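Local atomic coordinates of dnab-like replicative helicase (Bacillus phage SPP1, PDB entry 3BH0), a protein that probably couples ATP hydrolysis to 5'-3' unwinding of duplex DNA during phage replication, this chain being its ATPase domain. Residues 64-72 / 210-218; 254-265 / 278-287. One frame throughout, in Å; residues are numbered along the deposited sequence.

Contact 1 of 2, residues 64-72 / 210-218; sequences GYKRRNFVL and SRDLKKMAR
L213 and the backbone N of K214 lie over one face of the F70 ring, and the carbonyl oxygen of S210 approaches the same ring obliquely. The second flat group, the R68 guanidinium, has CD of R218 at its edge. F70 opens strand 70-74 in the central sheet of the RecA-like P-loop core, and the contact docks helix 202-220 against the start of that strand. L213 CB makes a CH-pi contact with the F70 ring, 4.1 Å from its centroid and 3.8 Å from CZ. The ring reaches the helix because chi1 of F70 (176°) sets CG opposite the backbone N, while the aliphatic part of K214 runs past its base, K214 CD lying 3.8 Å from F70 CB. A217, one turn on, sets its CB against the carbonyls of R68 and N69, at 3.5 Å from R68 O. V224 of strand 223-228 touches both F70 and A217. The K214 chain bends at chi2 (47°), turning its ammonium back to the loop. R68 and K214 meet at D258, R68 NH2 on OD1 and K214 NZ on OD2, in salt bridges that probably let the two cations lie close together, although the exact position of the crowded R68 guanidinium is doubtful. R68 also offers K214 its backbone: NZ of K214 donates to O of R68 at 2.9 Å, from above the carbonyl plane and 45° out of it.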
loop_
_atom_site.group_PDB
_atom_site.type_symbol
_atom_site.label_atom_id
_atom_site.label_comp_id
_atom_site.label_asym_id
_atom_site.label_seq_id
_atom_site.Cartn_x
_atom_site.Cartn_y
_atom_site.Cartn_z
ATOM N N GLY A 64 5.051 4.602 11.734
ATOM C CA GLY A 64 4.757 3.253 11.252
ATOM C C GLY A 64 3.268 2.970 11.243
ATOM O O GLY A 64 2.483 3.667 11.906
ATOM N N TYR A 65 2.874 1.954 10.475
ATOM C CA TYR A 65 1.485 1.526 10.438
ATOM C C TYR A 65 1.188 0.702 11.664
ATOM O O TYR A 65 1.978 -0.130 12.058
ATOM C CB TYR A 65 1.167 0.726 9.165
ATOM C CG TYR A 65 1.361 1.497 7.877
ATOM C CD1 TYR A 65 0.795 2.770 7.700
ATOM C CD2 TYR A 65 2.115 0.957 6.836
ATOM C CE1 TYR A 65 0.976 3.478 6.526
ATOM C CE2 TYR A 65 2.304 1.661 5.651
ATOM C CZ TYR A 65 1.732 2.917 5.497
ATOM O OH TYR A 65 1.925 3.601 4.310
ATOM N N LYS A 66 0.036 0.952 12.266
ATOM C CA LYS A 66 -0.348 0.276 13.501
ATOM C C LYS A 66 -1.237 -0.913 13.184
ATOM O O LYS A 66 -2.078 -0.848 12.289
ATOM C CB LYS A 66 -1.107 1.226 14.453
ATOM C CG LYS A 66 -0.484 2.620 14.659
ATOM C CD LYS A 66 0.954 2.578 15.197
ATOM C CE LYS A 66 1.501 3.994 15.337
ATOM N NZ LYS A 66 2.942 4.025 14.965
ATOM N N ARG A 67 -1.049 -1.978 13.951
ATOM C CA ARG A 67 -1.907 -3.153 13.933
ATOM C C ARG A 67 -3.418 -2.904 13.699
ATOM O O ARG A 67 -4.126 -3.796 13.261
ATOM C CB ARG A 67 -1.703 -3.939 15.230
ATOM C CG ARG A 67 -0.259 -4.355 15.501
ATOM C CD ARG A 67 -0.074 -5.874 15.386
ATOM N NE ARG A 67 1.125 -6.340 16.093
ATOM C CZ ARG A 67 1.393 -7.616 16.393
ATOM N NH1 ARG A 67 0.541 -8.588 16.061
ATOM N NH2 ARG A 67 2.525 -7.921 17.031
ATOM N N ARG A 68 -3.935 -1.718 13.950
ATOM C CA ARG A 68 -5.365 -1.519 13.668
ATOM C C ARG A 68 -5.688 -0.718 12.381
ATOM O O ARG A 68 -6.852 -0.633 11.959
ATOM C CB ARG A 68 -6.048 -0.901 14.905
ATOM C CG ARG A 68 -5.962 0.619 15.038
ATOM C CD ARG A 68 -7.324 1.284 14.779
ATOM N NE ARG A 68 -7.187 2.739 14.705
ATOM C CZ ARG A 68 -8.182 3.606 14.513
ATOM N NH1 ARG A 68 -9.435 3.205 14.356
ATOM N NH2 ARG A 68 -7.914 4.901 14.478
ATOM N N ASN A 69 -4.649 -0.151 11.763
ATOM C CA ASN A 69 -4.826 0.844 10.698
ATOM C C ASN A 69 -5.469 0.319 9.420
ATOM O O ASN A 69 -5.196 -0.786 8.964
ATOM C CB ASN A 69 -3.503 1.539 10.343
ATOM C CG ASN A 69 -2.918 2.345 11.490
ATOM O OD1 ASN A 69 -1.745 2.713 11.442
ATOM N ND2 ASN A 69 -3.723 2.630 12.522
ATOM N N PHE A 70 -6.331 1.146 8.862
ATOM C CA PHE A 70 -6.867 0.927 7.543
ATOM C C PHE A 70 -6.334 2.085 6.707
ATOM O O PHE A 70 -6.748 3.238 6.880
ATOM C CB PHE A 70 -8.393 0.903 7.598
ATOM C CG PHE A 70 -9.052 0.771 6.270
ATOM C CD1 PHE A 70 -8.477 0.014 5.257
ATOM C CD2 PHE A 70 -10.269 1.390 6.035
ATOM C CE1 PHE A 70 -9.092 -0.106 4.027
ATOM C CE2 PHE A 70 -10.895 1.279 4.798
ATOM C CZ PHE A 70 -10.303 0.524 3.796
ATOM N N VAL A 71 -5.368 1.783 5.844
ATOM C CA VAL A 71 -4.754 2.807 5.016
ATOM C C VAL A 71 -5.101 2.667 3.545
ATOM O O VAL A 71 -5.174 1.574 2.987
ATOM C CB VAL A 71 -3.223 3.036 5.317
ATOM C CG1 VAL A 71 -2.677 1.989 6.230
ATOM C CG2 VAL A 71 -2.385 3.152 4.063
ATOM N N LEU A 72 -5.370 3.823 2.959
ATOM C CA LEU A 72 -5.798 3.960 1.591
ATOM C C LEU A 72 -4.713 4.670 0.766
ATOM O O LEU A 72 -4.185 5.696 1.165
ATOM C CB LEU A 72 -7.108 4.748 1.570
ATOM C CG LEU A 72 -7.995 4.537 0.360
ATOM C CD1 LEU A 72 -8.703 3.172 0.469
ATOM C CD2 LEU A 72 -8.993 5.669 0.264
ATOM N N SER A 210 -15.793 -0.965 2.470
ATOM C CA SER A 210 -14.968 -0.091 3.321
ATOM C C SER A 210 -15.108 -0.401 4.825
ATOM O O SER A 210 -14.108 -0.593 5.523
ATOM C CB SER A 210 -15.277 1.389 3.011
ATOM O OG SER A 210 -14.900 2.252 4.081
ATOM N N ARG A 211 -16.349 -0.459 5.314
ATOM C CA ARG A 211 -16.620 -0.805 6.719
ATOM C C ARG A 211 -15.994 -2.131 7.089
ATOM O O ARG A 211 -15.323 -2.239 8.128
ATOM C CB ARG A 211 -18.127 -0.856 7.012
ATOM C CG ARG A 211 -18.778 0.496 7.130
ATOM C CD ARG A 211 -20.221 0.372 7.592
ATOM N NE ARG A 211 -21.028 -0.433 6.673
ATOM C CZ ARG A 211 -21.736 0.081 5.677
ATOM N NH1 ARG A 211 -21.722 1.390 5.487
ATOM N NH2 ARG A 211 -22.463 -0.706 4.874
ATOM N N ASP A 212 -16.197 -3.126 6.223
ATOM C CA ASP A 212 -15.725 -4.488 6.468
ATOM C C ASP A 212 -14.192 -4.581 6.485
ATOM O O ASP A 212 -13.607 -5.341 7.293
ATOM C CB ASP A 212 -16.364 -5.476 5.464
ATOM C CG ASP A 212 -17.891 -5.617 5.654
ATOM O OD1 ASP A 212 -18.437 -4.999 6.596
ATOM O OD2 ASP A 212 -18.559 -6.335 4.872
ATOM N N LEU A 213 -13.546 -3.789 5.618
ATOM C CA LEU A 213 -12.076 -3.757 5.557
ATOM C C LEU A 213 -11.488 -3.193 6.833
ATOM O O LEU A 213 -10.453 -3.657 7.308
ATOM C CB LEU A 213 -11.562 -2.978 4.330
ATOM C CG LEU A 213 -11.598 -3.769 3.017
ATOM C CD1 LEU A 213 -11.216 -2.912 1.822
ATOM C CD2 LEU A 213 -10.731 -5.047 3.075
ATOM N N LYS A 214 -12.149 -2.186 7.384
ATOM C CA LYS A 214 -11.702 -1.573 8.636
ATOM C C LYS A 214 -11.978 -2.513 9.829
ATOM O O LYS A 214 -11.118 -2.695 10.703
ATOM C CB LYS A 214 -12.355 -0.186 8.808
ATOM C CG LYS A 214 -12.111 0.524 10.147
ATOM C CD LYS A 214 -10.652 0.506 10.582
ATOM C CE LYS A 214 -10.430 1.307 11.855
ATOM N NZ LYS A 214 -8.973 1.308 12.196
ATOM N N LYS A 215 -13.176 -3.103 9.850
ATOM C CA LYS A 215 -13.552 -4.093 10.865
ATOM C C LYS A 215 -12.542 -5.256 10.871
ATOM O O LYS A 215 -12.048 -5.647 11.928
ATOM C CB LYS A 215 -14.978 -4.605 10.618
ATOM C CG LYS A 215 -15.673 -5.054 11.891
ATOM C CD LYS A 215 -16.887 -5.923 11.635
ATOM C CE LYS A 215 -18.158 -5.096 11.513
ATOM N NZ LYS A 215 -19.357 -5.999 11.447
ATOM N N MET A 216 -12.223 -5.772 9.681
ATOM C CA MET A 216 -11.203 -6.801 9.520
ATOM C C MET A 216 -9.836 -6.379 10.067
ATOM O O MET A 216 -9.186 -7.147 10.777
ATOM C CB MET A 216 -11.075 -7.206 8.054
ATOM C CG MET A 216 -9.979 -8.247 7.801
ATOM S SD MET A 216 -9.915 -8.789 6.087
ATOM C CE MET A 216 -9.106 -7.374 5.327
ATOM N N ALA A 217 -9.395 -5.167 9.723
ATOM C CA ALA A 217 -8.150 -4.609 10.249
ATOM C C ALA A 217 -8.154 -4.692 11.774
ATOM O O ALA A 217 -7.202 -5.179 12.386
ATOM C CB ALA A 217 -7.978 -3.159 9.787
ATOM N N ARG A 218 -9.252 -4.212 12.363
ATOM C CA ARG A 218 -9.454 -4.185 13.813
ATOM C C ARG A 218 -9.607 -5.584 14.435
ATOM O O ARG A 218 -8.877 -5.930 15.362
ATOM C CB ARG A 218 -10.672 -3.307 14.151
ATOM C CG ARG A 218 -10.429 -1.813 13.978
ATOM C CD ARG A 218 -10.072 -1.121 15.295
ATOM N NE ARG A 218 -11.281 -0.938 16.093
ATOM C CZ ARG A 218 -11.452 -1.358 17.344
ATOM N NH1 ARG A 218 -10.472 -1.948 18.020
ATOM N NH2 ARG A 218 -12.614 -1.135 17.926
#

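Contact 2 of 2, residues 254-265 / 278-287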
loop_
_atom_site.group_PDB
_atom_site.type_symbol
_atom_site.label_atom_id
_atom_site.label_comp_id
_atom_site.label_asym_id
_atom_site.label_seq_id
_atom_site.Cartn_x
_atom_site.Cartn_y
_atom_site.Cartn_z
ATOM N N GLU A 254 -13.560 7.699 2.990
ATOM C CA GLU A 254 -12.748 8.672 3.719
ATOM C C GLU A 254 -12.985 8.618 5.229
ATOM O O GLU A 254 -12.099 8.946 6.021
ATOM C CB GLU A 254 -12.952 10.098 3.184
ATOM C CG GLU A 254 -14.224 10.800 3.634
ATOM C CD GLU A 254 -14.197 12.299 3.357
ATOM O OE1 GLU A 254 -15.024 12.741 2.531
ATOM O OE2 GLU A 254 -13.359 13.026 3.955
ATOM N N GLN A 255 -14.182 8.199 5.626
ATOM C CA GLN A 255 -14.511 8.110 7.041
ATOM C C GLN A 255 -13.808 6.939 7.727
ATOM O O GLN A 255 -13.209 7.112 8.785
ATOM C CB GLN A 255 -16.029 8.123 7.237
ATOM C CG GLN A 255 -16.588 9.555 7.018
ATOM C CD GLN A 255 -18.092 9.617 6.817
ATOM O OE1 GLN A 255 -18.846 8.946 7.507
ATOM N NE2 GLN A 255 -18.530 10.438 5.872
ATOM N N ASP A 256 -13.817 5.772 7.091
ATOM C CA ASP A 256 -13.249 4.572 7.711
ATOM C C ASP A 256 -11.727 4.532 7.818
ATOM O O ASP A 256 -11.187 4.009 8.795
ATOM C CB ASP A 256 -13.785 3.318 7.023
ATOM C CG ASP A 256 -15.272 3.143 7.247
ATOM O OD1 ASP A 256 -15.766 3.547 8.333
ATOM O OD2 ASP A 256 -15.950 2.617 6.346
ATOM N N ALA A 257 -11.040 5.100 6.830
ATOM C CA ALA A 257 -9.584 5.048 6.782
ATOM C C ALA A 257 -8.943 5.922 7.857
ATOM O O ALA A 257 -9.391 7.034 8.149
ATOM C CB ALA A 257 -9.077 5.440 5.400
ATOM N N ASP A 258 -7.892 5.395 8.453
ATOM C CA ASP A 258 -7.085 6.149 9.389
ATOM C C ASP A 258 -6.080 6.994 8.617
ATOM O O ASP A 258 -5.790 8.136 8.981
ATOM C CB ASP A 258 -6.393 5.170 10.345
ATOM C CG ASP A 258 -7.382 4.200 10.955
ATOM O OD1 ASP A 258 -8.386 4.676 11.540
ATOM O OD2 ASP A 258 -7.206 2.975 10.794
ATOM N N ILE A 259 -5.559 6.412 7.541
ATOM C CA ILE A 259 -4.583 7.076 6.700
ATOM C C ILE A 259 -5.008 7.025 5.230
ATOM O O ILE A 259 -5.395 5.978 4.711
ATOM C CB ILE A 259 -3.170 6.492 6.901
ATOM C CG1 ILE A 259 -2.794 6.543 8.390
ATOM C CG2 ILE A 259 -2.152 7.273 6.057
ATOM C CD1 ILE A 259 -1.512 5.817 8.789
ATOM N N ILE A 260 -4.949 8.173 4.579
ATOM C CA ILE A 260 -5.190 8.259 3.157
ATOM C C ILE A 260 -4.010 8.952 2.507
ATOM O O ILE A 260 -3.760 10.140 2.718
ATOM C CB ILE A 260 -6.501 9.005 2.835
ATOM C CG1 ILE A 260 -7.692 8.279 3.476
ATOM C CG2 ILE A 260 -6.664 9.182 1.303
ATOM C CD1 ILE A 260 -9.046 9.007 3.345
ATOM N N GLU A 261 -3.269 8.195 1.718
ATOM C CA GLU A 261 -2.185 8.781 0.969
ATOM C C GLU A 261 -2.509 8.860 -0.522
ATOM O O GLU A 261 -2.748 7.853 -1.171
ATOM C CB GLU A 261 -0.854 8.088 1.277
ATOM C CG GLU A 261 -0.953 6.631 1.591
ATOM C CD GLU A 261 0.239 6.097 2.364
ATOM O OE1 GLU A 261 0.281 6.307 3.579
ATOM O OE2 GLU A 261 1.109 5.427 1.775
ATOM N N PHE A 262 -2.584 10.090 -1.026
ATOM C CA PHE A 262 -2.713 10.356 -2.448
ATOM C C PHE A 262 -1.330 10.429 -3.083
ATOM O O PHE A 262 -0.366 10.859 -2.447
ATOM C CB PHE A 262 -3.428 11.685 -2.692
ATOM C CG PHE A 262 -4.876 11.707 -2.277
ATOM C CD1 PHE A 262 -5.726 10.659 -2.583
ATOM C CD2 PHE A 262 -5.397 12.818 -1.630
ATOM C CE1 PHE A 262 -7.080 10.704 -2.214
ATOM C CE2 PHE A 262 -6.749 12.884 -1.269
ATOM C CZ PHE A 262 -7.587 11.822 -1.558
ATOM N N LEU A 263 -1.245 9.989 -4.332
ATOM C CA LEU A 263 -0.051 10.155 -5.145
ATOM C C LEU A 263 -0.335 11.133 -6.276
ATOM O O LEU A 263 -1.388 11.095 -6.906
ATOM C CB LEU A 263 0.423 8.818 -5.714
ATOM C CG LEU A 263 1.313 7.849 -4.917
ATOM C CD1 LEU A 263 1.366 8.078 -3.411
ATOM C CD2 LEU A 263 0.842 6.454 -5.186
ATOM N N TYR A 264 0.615 12.020 -6.518
ATOM C CA TYR A 264 0.530 12.974 -7.597
ATOM C C TYR A 264 1.907 13.094 -8.198
ATOM O O TYR A 264 2.887 13.293 -7.483
ATOM C CB TYR A 264 0.060 14.314 -7.050
ATOM C CG TYR A 264 0.020 15.436 -8.050
ATOM C CD1 TYR A 264 -1.023 15.539 -8.965
ATOM C CD2 TYR A 264 1.009 16.412 -8.064
ATOM C CE1 TYR A 264 -1.071 16.580 -9.874
ATOM C CE2 TYR A 264 0.976 17.453 -8.968
ATOM C CZ TYR A 264 -0.061 17.536 -9.871
ATOM O OH TYR A 264 -0.104 18.572 -10.770
ATOM N N ARG A 265 1.972 12.950 -9.515
ATOM C CA ARG A 265 3.227 13.060 -10.248
ATOM C C ARG A 265 3.098 14.247 -11.211
ATOM O O ARG A 265 2.495 14.125 -12.273
ATOM C CB ARG A 265 3.480 11.742 -10.969
ATOM C CG ARG A 265 4.853 11.584 -11.561
ATOM C CD ARG A 265 4.964 10.242 -12.257
ATOM N NE ARG A 265 5.523 10.418 -13.591
ATOM C CZ ARG A 265 4.873 10.188 -14.731
ATOM N NH1 ARG A 265 3.628 9.729 -14.724
ATOM N NH2 ARG A 265 5.484 10.411 -15.886
ATOM N N ILE A 278 9.401 13.672 -9.717
ATOM C CA ILE A 278 8.967 13.691 -8.315
ATOM C C ILE A 278 7.532 13.158 -8.186
ATOM O O ILE A 278 6.622 13.612 -8.873
ATOM C CB ILE A 278 9.072 15.106 -7.680
ATOM C CG1 ILE A 278 10.538 15.586 -7.603
ATOM C CG2 ILE A 278 8.392 15.142 -6.315
ATOM C CD1 ILE A 278 11.405 14.887 -6.550
ATOM N N VAL A 279 7.364 12.166 -7.321
ATOM C CA VAL A 279 6.058 11.732 -6.901
ATOM C C VAL A 279 5.859 12.270 -5.496
ATOM O O VAL A 279 6.628 11.947 -4.587
ATOM C CB VAL A 279 5.930 10.192 -6.913
ATOM C CG1 VAL A 279 4.675 9.738 -6.158
ATOM C CG2 VAL A 279 5.876 9.689 -8.340
ATOM N N GLU A 280 4.832 13.088 -5.313
ATOM C CA GLU A 280 4.480 13.494 -3.965
ATOM C C GLU A 280 3.380 12.621 -3.340
ATOM O O GLU A 280 2.330 12.346 -3.948
ATOM C CB GLU A 280 4.189 14.992 -3.867
ATOM C CG GLU A 280 3.072 15.531 -4.722
ATOM C CD GLU A 280 2.883 17.042 -4.531
ATOM O OE1 GLU A 280 3.803 17.822 -4.857
ATOM O OE2 GLU A 280 1.802 17.456 -4.046
ATOM N N VAL A 281 3.672 12.154 -2.131
ATOM C CA VAL A 281 2.728 11.425 -1.323
ATOM C C VAL A 281 1.990 12.438 -0.461
ATOM O O VAL A 281 2.545 12.989 0.492
ATOM C CB VAL A 281 3.435 10.366 -0.464
ATOM C CG1 VAL A 281 2.434 9.589 0.355
ATOM C CG2 VAL A 281 4.230 9.418 -1.344
ATOM N N ILE A 282 0.741 12.706 -0.819
ATOM C CA ILE A 282 -0.072 13.639 -0.056
ATOM C C ILE A 282 -0.910 12.876 0.964
ATOM O O ILE A 282 -1.834 12.160 0.585
ATOM C CB ILE A 282 -1.013 14.471 -0.969
ATOM C CG1 ILE A 282 -0.254 14.992 -2.188
ATOM C CG2 ILE A 282 -1.689 15.587 -0.175
ATOM C CD1 ILE A 282 -1.155 15.578 -3.289
ATOM N N ILE A 283 -0.561 13.022 2.243
ATOM C CA ILE A 283 -1.331 12.498 3.376
ATOM C C ILE A 283 -2.545 13.414 3.585
ATOM O O ILE A 283 -2.429 14.482 4.172
ATOM C CB ILE A 283 -0.463 12.414 4.673
ATOM C CG1 ILE A 283 0.645 11.364 4.540
ATOM C CG2 ILE A 283 -1.303 12.029 5.871
ATOM C CD1 ILE A 283 1.897 11.809 3.763
ATOM N N ALA A 284 -3.702 13.008 3.066
ATOM C CA ALA A 284 -4.896 13.863 3.082
ATOM C C ALA A 284 -5.726 13.639 4.348
ATOM O O ALA A 284 -6.540 14.479 4.726
ATOM C CB ALA A 284 -5.726 13.625 1.855
ATOM N N LYS A 285 -5.507 12.496 4.992
ATOM C CA LYS A 285 -6.146 12.177 6.247
ATOM C C LYS A 285 -5.184 11.405 7.122
ATOM O O LYS A 285 -4.483 10.486 6.664
ATOM C CB LYS A 285 -7.431 11.372 6.053
ATOM C CG LYS A 285 -8.213 11.255 7.338
ATOM C CD LYS A 285 -9.348 10.263 7.255
ATOM C CE LYS A 285 -10.052 10.165 8.627
ATOM N NZ LYS A 285 -10.916 8.982 8.676
ATOM N N HIS A 286 -5.144 11.808 8.387
ATOM C CA HIS A 286 -4.320 11.155 9.373
ATOM C C HIS A 286 -4.996 11.260 10.744
ATOM O O HIS A 286 -5.024 12.337 11.364
ATOM C CB HIS A 286 -2.912 11.760 9.389
ATOM C CG HIS A 286 -1.915 10.907 10.101
ATOM N ND1 HIS A 286 -0.562 11.152 10.063
ATOM C CD2 HIS A 286 -2.075 9.798 10.859
ATOM C CE1 HIS A 286 0.069 10.237 10.776
ATOM N NE2 HIS A 286 -0.828 9.407 11.273
ATOM N N ARG A 287 -5.544 10.131 11.199
ATOM C CA ARG A 287 -6.379 10.089 12.405
ATOM C C ARG A 287 -5.606 10.424 13.685
ATOM O O ARG A 287 -6.079 11.176 14.533
ATOM C CB ARG A 287 -7.053 8.721 12.546
ATOM C CG ARG A 287 -8.198 8.725 13.554
ATOM C CD ARG A 287 -8.804 7.366 13.786
ATOM N NE ARG A 287 -9.481 6.777 12.618
ATOM C CZ ARG A 287 -10.590 7.236 12.041
ATOM N NH1 ARG A 287 -11.186 8.347 12.478
ATOM N NH2 ARG A 287 -11.099 6.589 11.002
#
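Strand 259-265, beside strand 70-74, is the last parallel strand on its side of the RecA-like sheet; 278-286 pairs with it antiparallel, beginning the part that 292-299 and 304-307 continue. F262 pairs with I282 and Y264 with E280 as hydrogen-bonded pairs, with F262 N to I282 O and I282 N to F262 O both 2.7 Å. A beta bulge at A284 and K285 faces I260, which accepts from A284 N and donates to K285 O. The bulge turns A284 CB toward the F262 ring, 3.4 Å from CE2. On the face bearing L263, V279 and V281, L263 CD1 lies beside V281 CG2 at 3.8 Å, near F84 of the helix that follows the presumed P-loop. On the other face, E280 CG reaches the edge of the Y264 ring, 4.0 Å from CD2. The extended K285 chain carries NZ to E254 O (2.9 Å), in the carbonyl plane, and to A257 O, at a doubtfully short distance. R287, bent at chi3, donates from NH2 to Q255 O at 3.1 Å and, in a salt bridge, from NE to the anti lone pair of D258 OD1 at 2.6 Å and 178°, both in the guanidinium plane. Two cations thus meet the carbonyls at the C-terminal end of helix 252-256 and would offset its partial negative charge; with R68 and K214 also in salt bridges to D258, the three cations there probably favour its anionic form.

Contacts 1 and 2 meet in one sheet, where neighbouring strands 70-74 and 259-265 are joined by several backbone hydrogen bonds, among them the one from E261 N to L72 O. Contact 1 is the smaller and sets a helix on the sheet; contact 2 is strand against strand, buried mainly along its middle. Backbone bonding accordingly dominates contact 2, whereas contact 1 has one hydrogen bond across its segments, from a lysine, and otherwise packs side chains, chiefly round the F70 ring. The partly exposed R68 and K214 and the exposed R287 converge on the buried carboxylate of D258. Another tie is the probable S210 OG to D256 OD2 hydrogen bond, which connects helix 202-220 with helix 252-256.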